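Dihydrofolate reductase (Schistosoma mansoni, PDB 3VCO) catalyses the NADPH-dependent reduction of dihydrofolate to tetrahydrofolate, a step needed for making thymidylate, purines and glycine. Local coordinates at residues R71-S76 and F129-Y134; N24-V29 and T54-A59. All coordinates share one frame; numbering follows the deposited sequence.

From the N terminus, the chain runs out along strand 23-29 and returns through helix 46-57, whose end packs against that strand in contact 2, closing a loop of 24 residues. Strand 64-70 then leads into helix 71-76, where contact 1 opens. It closes 52 residues later, at segment 129-134 on strand 125-130. The two loops follow one another and neither nest nor cross. They meet in space, because strands 125-130 and 23-29 are parallel neighbours in the central sheet, and Ile130 exchanges backbone hydrogen bonds with Asn24 and Val26. Contact 2 holds a helix to this sheet; contact 1 brings the start of helix 71-76 to the glycines before helix 134-142, at the probable cofactor site.

Contact 1: residues R71-S76 and F129-Y134; sequences RVTWES and FIIGGY. With SO4 (sulfate ion), chain C.
Ile131 meets Thr73 of helix 71-76 through a small apolar touch: its CG1 and CD1 each come within 4.2 Å of Thr73 CG2. CG1 of Ile131 is tucked between the backbone N and the carbonyl carbon (chi1 67°), which brings this arm round to the threonine, while Phe52 packs on the same side chain. At Gly132 the chain passes the other branch of Thr73, whose OG1 lies 3.3 Å from Gly132 C. The extended backbone with positive phi (132°) suits glycine. Gly133 follows at the N-cap of helix 134-142. Its N is 3.1 Å from Thr73 OG1, but the angle is too poor for a hydrogen bond.

The hydroxyl is instead turned to a sulfate ion lying by the start of helix 71-76. With CG2 anti to the backbone N, OG1 of Thr73 stands beside that N, and both grip one oxygen: Thr73 N donates to sulfate O2 at 2.7 Å and Thr73 OG1 at 2.9 Å. A second oxygen, O3, takes the straighter bond from Val72 N (2.9 Å, 162°). Arg71 to Thr73 and Gly132 to Tyr134 belong to the probable NADP(+) site. Donors at one helix start and the Gly132-Gly133 pair leading into another are consistent with a pocket made for a phosphate of the cofactor, with the sulfate, probably from the crystallisation liquor, standing in for it.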
# COMPACT_ATOMS: atom_id res chain seq x y z
N ARG A 71 8.24 8.89 -3.04
CA ARG A 71 8.65 9.16 -4.42
C ARG A 71 9.22 7.97 -5.16
O ARG A 71 8.93 7.76 -6.36
CB ARG A 71 9.65 10.32 -4.47
CG ARG A 71 10.17 10.60 -5.90
CD ARG A 71 10.89 11.95 -6.08
NE ARG A 71 11.15 12.16 -7.52
CZ ARG A 71 11.70 13.24 -8.05
NH1 ARG A 71 12.10 14.23 -7.27
NH2 ARG A 71 11.88 13.32 -9.37
N VAL A 72 10.03 7.17 -4.48
CA VAL A 72 10.65 6.06 -5.18
C VAL A 72 9.58 5.03 -5.52
O VAL A 72 9.62 4.43 -6.59
CB VAL A 72 11.83 5.40 -4.41
CG1 VAL A 72 12.35 4.19 -5.19
CG2 VAL A 72 12.96 6.42 -4.18
N THR A 73 8.60 4.86 -4.63
CA THR A 73 7.46 4.02 -4.99
C THR A 73 6.74 4.62 -6.20
O THR A 73 6.54 3.96 -7.21
CB THR A 73 6.47 3.82 -3.80
OG1 THR A 73 7.14 3.11 -2.76
CG2 THR A 73 5.25 3.01 -4.23
N TRP A 74 6.42 5.90 -6.12
CA TRP A 74 5.81 6.58 -7.26
C TRP A 74 6.62 6.41 -8.56
O TRP A 74 6.07 6.08 -9.59
CB TRP A 74 5.65 8.05 -6.95
CG TRP A 74 5.27 8.88 -8.13
CD1 TRP A 74 6.09 9.73 -8.85
CD2 TRP A 74 3.97 8.97 -8.73
NE1 TRP A 74 5.37 10.34 -9.83
CE2 TRP A 74 4.08 9.88 -9.80
CE3 TRP A 74 2.73 8.38 -8.45
CZ2 TRP A 74 2.98 10.21 -10.61
CZ3 TRP A 74 1.65 8.70 -9.26
CH2 TRP A 74 1.78 9.62 -10.33
N GLU A 75 7.93 6.54 -8.49
CA GLU A 75 8.75 6.47 -9.68
C GLU A 75 8.88 5.06 -10.21
O GLU A 75 9.20 4.88 -11.38
CB GLU A 75 10.14 6.98 -9.37
CG GLU A 75 10.23 8.46 -9.27
CD GLU A 75 11.64 8.89 -8.93
OE1 GLU A 75 12.54 8.01 -8.87
OE2 GLU A 75 11.84 10.09 -8.70
N SER A 76 8.65 4.07 -9.35
CA SER A 76 8.87 2.68 -9.76
C SER A 76 7.69 2.17 -10.58
O SER A 76 7.81 1.20 -11.30
CB SER A 76 9.05 1.78 -8.54
OG SER A 76 7.79 1.54 -7.94
N PHE A 129 -4.76 4.00 1.97
CA PHE A 129 -3.77 2.91 1.85
C PHE A 129 -2.39 3.54 1.75
O PHE A 129 -2.20 4.46 0.96
CB PHE A 129 -4.08 2.04 0.63
CG PHE A 129 -5.45 1.34 0.72
CD1 PHE A 129 -5.54 0.04 1.18
CD2 PHE A 129 -6.62 2.05 0.47
CE1 PHE A 129 -6.77 -0.56 1.33
CE2 PHE A 129 -7.87 1.46 0.61
CZ PHE A 129 -7.96 0.15 1.06
N ILE A 130 -1.44 3.03 2.54
CA ILE A 130 -0.04 3.37 2.41
C ILE A 130 0.64 2.24 1.61
O ILE A 130 0.68 1.09 2.07
CB ILE A 130 0.62 3.43 3.80
CG1 ILE A 130 -0.10 4.43 4.71
CG2 ILE A 130 2.13 3.73 3.69
CD1 ILE A 130 -0.05 5.84 4.21
N ILE A 131 1.16 2.57 0.43
CA ILE A 131 1.60 1.52 -0.49
C ILE A 131 3.10 1.43 -0.58
O ILE A 131 3.67 0.73 -1.41
CB ILE A 131 0.95 1.65 -1.86
CG1 ILE A 131 1.44 2.90 -2.57
CG2 ILE A 131 -0.62 1.66 -1.68
CD1 ILE A 131 1.07 2.93 -4.01
N GLY A 132 3.75 2.16 0.30
CA GLY A 132 5.16 1.97 0.34
C GLY A 132 5.94 3.20 0.32
O GLY A 132 5.41 4.31 0.14
N GLY A 133 7.24 2.92 0.35
CA GLY A 133 8.16 3.61 1.19
C GLY A 133 8.35 2.77 2.43
O GLY A 133 7.44 2.60 3.23
N TYR A 134 9.55 2.22 2.62
CA TYR A 134 9.94 1.78 3.95
C TYR A 134 9.66 2.88 5.00
O TYR A 134 9.10 2.59 6.02
CB TYR A 134 11.44 1.39 4.01
CG TYR A 134 11.88 1.19 5.45
CD1 TYR A 134 12.50 2.22 6.17
CD2 TYR A 134 11.63 -0.02 6.10
CE1 TYR A 134 12.90 2.04 7.50
CE2 TYR A 134 12.01 -0.20 7.43
CZ TYR A 134 12.65 0.84 8.13
OH TYR A 134 13.03 0.68 9.45
S SO4 C . 9.87 5.80 -1.12
O1 SO4 C . 9.49 6.01 0.29
O2 SO4 C . 8.76 5.32 -1.94
O3 SO4 C . 10.36 7.09 -1.62
O4 SO4 C . 10.93 4.78 -1.21

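Contact 2: residues N24-V29 and T54-A59; sequences NVVVAV and TVTTKA
Val26 points from strand 23-29 toward the last turn of helix 46-57, where Val55 and Thr56 receive it. This is strand-to-helix packing within a beta-alpha-beta crossover of the dihydrofolate reductase fold: the helix links strand 23-29 to strand 64-70, with strand 125-130 lying between the two in the sheet and all three running parallel. The contact is buried and made by methyl groups.

One branch of Val26 does the touching. CG1 is anti to the backbone N (chi1 -175°), which leaves CG2 to reach across to the helix, 4.3 Å from Val55 CG1 and 4.2 Å from Thr56 CG2. Val55 itself aims at the strand and offers CG1. Thr56 lies more to the flank, and its torsion divides its two branches: OG1 sits between the backbone N and the carbonyl carbon (chi1 63°), so that CG2 faces the valine and the hydroxyl points elsewhere. There it bonds to Phe52 O, one turn back in the helix, and to NH1 of Arg87, a probable substrate-binding residue, so Thr56 is probably a second-shell partner to that site while keeping an apolar face for the sheet.

The ring of Phe129, from strand 125-130, touches all three side chains and packs into the same core. At the helix end Asn65 ND2 donates to both Thr56 O and Lys58 O, tying the end of the helix to the strand it leads into. The three facing methyls form a nearly equilateral triangle, whose third side, within the helix, is the 4.4 Å between Val55 CG1 and Thr56 CG2.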
# COMPACT_ATOMS: atom_id res chain seq x y z
N ASN A 24 -4.36 1.64 6.25
CA ASN A 24 -4.20 0.37 5.57
C ASN A 24 -2.82 0.38 4.94
O ASN A 24 -2.42 1.36 4.36
CB ASN A 24 -5.28 0.18 4.52
CG ASN A 24 -6.69 0.14 5.14
OD1 ASN A 24 -7.08 -0.84 5.75
ND2 ASN A 24 -7.43 1.21 4.99
N VAL A 25 -2.06 -0.67 5.21
CA VAL A 25 -0.74 -0.80 4.67
C VAL A 25 -0.83 -1.90 3.61
O VAL A 25 -1.36 -2.98 3.88
CB VAL A 25 0.21 -1.21 5.77
CG1 VAL A 25 1.51 -1.63 5.19
CG2 VAL A 25 0.39 -0.03 6.72
N VAL A 26 -0.31 -1.63 2.42
CA VAL A 26 -0.26 -2.67 1.38
C VAL A 26 1.22 -2.93 1.04
O VAL A 26 1.93 -2.00 0.71
CB VAL A 26 -0.99 -2.22 0.10
CG1 VAL A 26 -1.05 -3.38 -0.96
CG2 VAL A 26 -2.40 -1.76 0.46
N VAL A 27 1.63 -4.19 1.11
CA VAL A 27 3.04 -4.51 0.93
C VAL A 27 3.18 -5.97 0.47
O VAL A 27 2.32 -6.82 0.78
CB VAL A 27 3.76 -4.33 2.29
CG1 VAL A 27 3.16 -5.27 3.34
CG2 VAL A 27 5.28 -4.50 2.18
N ALA A 28 4.26 -6.25 -0.27
CA ALA A 28 4.64 -7.60 -0.65
C ALA A 28 5.89 -7.93 0.13
O ALA A 28 6.82 -7.12 0.20
CB ALA A 28 4.92 -7.71 -2.18
N VAL A 29 5.93 -9.10 0.77
CA VAL A 29 7.09 -9.44 1.58
C VAL A 29 7.61 -10.86 1.29
O VAL A 29 6.82 -11.75 0.98
CB VAL A 29 6.83 -9.28 3.09
CG1 VAL A 29 6.41 -7.86 3.39
CG2 VAL A 29 5.77 -10.30 3.62
N THR A 54 -7.96 -4.21 -6.83
CA THR A 54 -9.15 -4.48 -6.02
C THR A 54 -9.11 -3.87 -4.62
O THR A 54 -10.00 -3.10 -4.25
CB THR A 54 -9.40 -6.00 -5.90
OG1 THR A 54 -9.60 -6.54 -7.21
CG2 THR A 54 -10.62 -6.28 -5.05
N VAL A 55 -8.08 -4.20 -3.85
CA VAL A 55 -7.92 -3.73 -2.47
C VAL A 55 -7.96 -2.21 -2.45
O VAL A 55 -8.71 -1.63 -1.68
CB VAL A 55 -6.60 -4.28 -1.82
CG1 VAL A 55 -6.21 -3.53 -0.56
CG2 VAL A 55 -6.74 -5.76 -1.50
N THR A 56 -7.19 -1.57 -3.33
CA THR A 56 -7.06 -0.12 -3.25
C THR A 56 -8.14 0.67 -3.93
O THR A 56 -8.30 1.84 -3.66
CB THR A 56 -5.70 0.39 -3.77
OG1 THR A 56 -5.58 0.07 -5.16
CG2 THR A 56 -4.50 -0.27 -2.91
N THR A 57 -8.88 0.05 -4.84
CA THR A 57 -9.85 0.83 -5.60
C THR A 57 -11.25 0.73 -5.03
O THR A 57 -12.02 1.70 -5.06
CB THR A 57 -9.84 0.45 -7.08
OG1 THR A 57 -8.54 0.72 -7.62
CG2 THR A 57 -10.88 1.22 -7.87
N LYS A 58 -11.57 -0.44 -4.51
CA LYS A 58 -12.91 -0.66 -3.97
C LYS A 58 -13.29 0.32 -2.87
O LYS A 58 -12.66 0.38 -1.82
CB LYS A 58 -13.08 -2.08 -3.43
CG LYS A 58 -14.53 -2.37 -3.04
CD LYS A 58 -15.46 -2.10 -4.23
CE LYS A 58 -16.96 -2.27 -3.87
NZ LYS A 58 -17.31 -3.63 -3.37
N ALA A 59 -14.36 1.08 -3.09
CA ALA A 59 -14.75 2.07 -2.10
C ALA A 59 -16.28 2.13 -2.09
O ALA A 59 -16.94 1.69 -3.04
CB ALA A 59 -14.18 3.40 -2.45